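PDB 5CUW: sortase SrtE1, which anchors surface proteins to the cell wall as a class E transpeptidase that recognises Leu-Ala-x-Thr-Gly and, less readily, Leu-Pro-x-Thr-Gly sorting signals. Local coordinates for residues P132-S137 with R172-G177. Sequence-based numbering, arbitrary orientation.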
loop_
_atom_site.group_PDB
_atom_site.type_symbol
_atom_site.label_atom_id
_atom_site.label_comp_id
_atom_site.label_asym_id
_atom_site.label_seq_id
_atom_site.Cartn_x
_atom_site.Cartn_y
_atom_site.Cartn_z
ATOM N N PRO A 132 8.035 1.278 -12.079
ATOM C CA PRO A 132 8.623 -0.051 -11.876
ATOM C C PRO A 132 10.019 -0.038 -11.245
ATOM O O PRO A 132 10.364 -1.005 -10.576
ATOM C CB PRO A 132 8.674 -0.643 -13.299
ATOM C CG PRO A 132 8.690 0.526 -14.212
ATOM C CD PRO A 132 7.913 1.632 -13.510
ATOM N N VAL A 133 10.812 1.008 -11.462
ATOM C CA VAL A 133 12.157 1.056 -10.878
ATOM C C VAL A 133 12.505 2.473 -10.405
ATOM O O VAL A 133 12.376 3.430 -11.167
ATOM C CB VAL A 133 13.239 0.584 -11.885
ATOM C CG1 VAL A 133 14.594 0.484 -11.191
ATOM C CG2 VAL A 133 12.864 -0.776 -12.512
ATOM N N THR A 134 12.928 2.606 -9.147
ATOM C CA THR A 134 13.394 3.892 -8.625
ATOM C C THR A 134 14.389 3.694 -7.473
ATOM O O THR A 134 14.486 2.612 -6.889
ATOM C CB THR A 134 12.221 4.778 -8.131
ATOM O OG1 THR A 134 12.645 6.148 -8.042
ATOM C CG2 THR A 134 11.702 4.304 -6.760
ATOM N N SER A 135 15.131 4.749 -7.163
ATOM C CA SER A 135 16.085 4.723 -6.073
ATOM C C SER A 135 15.363 4.577 -4.743
ATOM O O SER A 135 14.305 5.179 -4.537
ATOM C CB SER A 135 16.931 6.000 -6.077
ATOM O OG SER A 135 17.672 6.108 -4.879
ATOM N N PRO A 136 15.927 3.766 -3.836
ATOM C CA PRO A 136 15.385 3.599 -2.482
ATOM C C PRO A 136 15.354 4.916 -1.689
ATOM O O PRO A 136 14.637 5.016 -0.692
ATOM C CB PRO A 136 16.343 2.593 -1.835
ATOM C CG PRO A 136 17.030 1.908 -2.976
ATOM C CD PRO A 136 17.114 2.925 -4.076
ATOM N N SER A 137 16.107 5.916 -2.137
ATOM C CA SER A 137 16.113 7.219 -1.466
ATOM C C SER A 137 14.987 8.133 -1.950
ATOM O O SER A 137 14.825 9.242 -1.449
ATOM C CB SER A 137 17.457 7.912 -1.673
ATOM O OG SER A 137 18.501 7.139 -1.113
ATOM N N ARG A 172 13.607 0.141 -5.878
ATOM C CA ARG A 172 12.253 -0.019 -5.379
ATOM C C ARG A 172 11.236 0.048 -6.514
ATOM O O ARG A 172 11.468 0.713 -7.517
ATOM C CB ARG A 172 11.930 1.049 -4.346
ATOM C CG ARG A 172 12.877 1.086 -3.173
ATOM C CD ARG A 172 12.713 -0.140 -2.288
ATOM N NE ARG A 172 13.592 -0.062 -1.127
ATOM C CZ ARG A 172 14.799 -0.610 -1.069
ATOM N NH1 ARG A 172 15.273 -1.295 -2.103
ATOM N NH2 ARG A 172 15.528 -0.481 0.026
ATOM N N MET A 173 10.117 -0.651 -6.336
ATOM C CA MET A 173 8.998 -0.618 -7.275
ATOM C C MET A 173 7.795 -0.014 -6.571
ATOM O O MET A 173 7.469 -0.414 -5.449
ATOM C CB MET A 173 8.678 -2.036 -7.781
ATOM C CG MET A 173 7.286 -2.185 -8.378
ATOM S SD MET A 173 7.068 -3.794 -9.189
ATOM C CE MET A 173 7.331 -4.920 -7.821
ATOM N N ILE A 174 7.136 0.936 -7.216
ATOM C CA ILE A 174 6.024 1.666 -6.606
ATOM C C ILE A 174 4.731 1.504 -7.417
ATOM O O ILE A 174 4.726 1.694 -8.629
ATOM C CB ILE A 174 6.349 3.171 -6.495
ATOM C CG1 ILE A 174 7.806 3.385 -6.068
ATOM C CG2 ILE A 174 5.365 3.881 -5.575
ATOM C CD1 ILE A 174 8.148 2.836 -4.714
ATOM N N VAL A 175 3.641 1.164 -6.745
ATOM C CA VAL A 175 2.331 1.109 -7.389
ATOM C C VAL A 175 1.369 2.061 -6.657
ATOM O O VAL A 175 1.309 2.032 -5.434
ATOM C CB VAL A 175 1.784 -0.328 -7.383
ATOM C CG1 VAL A 175 0.349 -0.371 -7.861
ATOM C CG2 VAL A 175 2.678 -1.226 -8.220
ATOM N N TRP A 176 0.658 2.916 -7.400
ATOM C CA TRP A 176 -0.313 3.867 -6.825
ATOM C C TRP A 176 -1.758 3.564 -7.231
ATOM O O TRP A 176 -2.025 3.131 -8.361
ATOM C CB TRP A 176 -0.011 5.313 -7.258
ATOM C CG TRP A 176 1.309 5.901 -6.813
ATOM C CD1 TRP A 176 1.602 6.420 -5.567
ATOM C CD2 TRP A 176 2.484 6.105 -7.615
ATOM N NE1 TRP A 176 2.892 6.894 -5.550
ATOM C CE2 TRP A 176 3.455 6.717 -6.787
ATOM C CE3 TRP A 176 2.815 5.820 -8.944
ATOM C CZ2 TRP A 176 4.728 7.047 -7.248
ATOM C CZ3 TRP A 176 4.082 6.147 -9.399
ATOM C CH2 TRP A 176 5.023 6.755 -8.553
ATOM N N GLY A 177 -2.687 3.837 -6.318
ATOM C CA GLY A 177 -4.108 3.710 -6.582
ATOM C C GLY A 177 -4.887 4.921 -6.089
ATOM O O GLY A 177 -4.345 5.759 -5.362
#
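P136 lies over one face of the R172 guanidinium, its CB 3.6 Å above the plane and over the centre, while its CG stands 3.8 Å from NH1; ring and arginine chain cross at about a right angle. NH1 is hydrogen-bonded to S169 O and NH2 weakly to Q12 O. The contact illustrates how the sortase β-barrel holds its probable active-site arginine: R172, probably the proton donor of catalysis, sits near the start of strand 171-184, close to the probable catalytic C163 and paired with the last residues of strand 121-134. T134 and R172 form an antiparallel hydrogen-bonded pair, the straighter of its two bonds running from R172 N to T134 O (2.8 Å, 163°). The other, T134 N to R172 O, is more bent at 135°.

With CG beside the backbone N (chi1 -57°), the arginine brings this atom 3.6 Å from P136 CA; the bend at chi2 then redirects the chain from CD onward. An alanine at R172 would probably leave the ring of P136 without its flat partner and S169 O without the NH1 donor, opening a gap beside C163. On the same face of the sheet, T134 CG2 rests 3.7 Å from R172 O and also touches R172 CB and I174 CG1, while OG1 bonds to N138 ND2. Just beyond, S135 OG accepts from S137 N in an ST turn with P136 as its middle residue. At the other end of the pairing, P132 O receives a CA-H...O contact from M173 CA, and a second contact of this kind reaches the carbonyl that already accepts from T134 N: V133 CA lies 3.4 Å from R172 O.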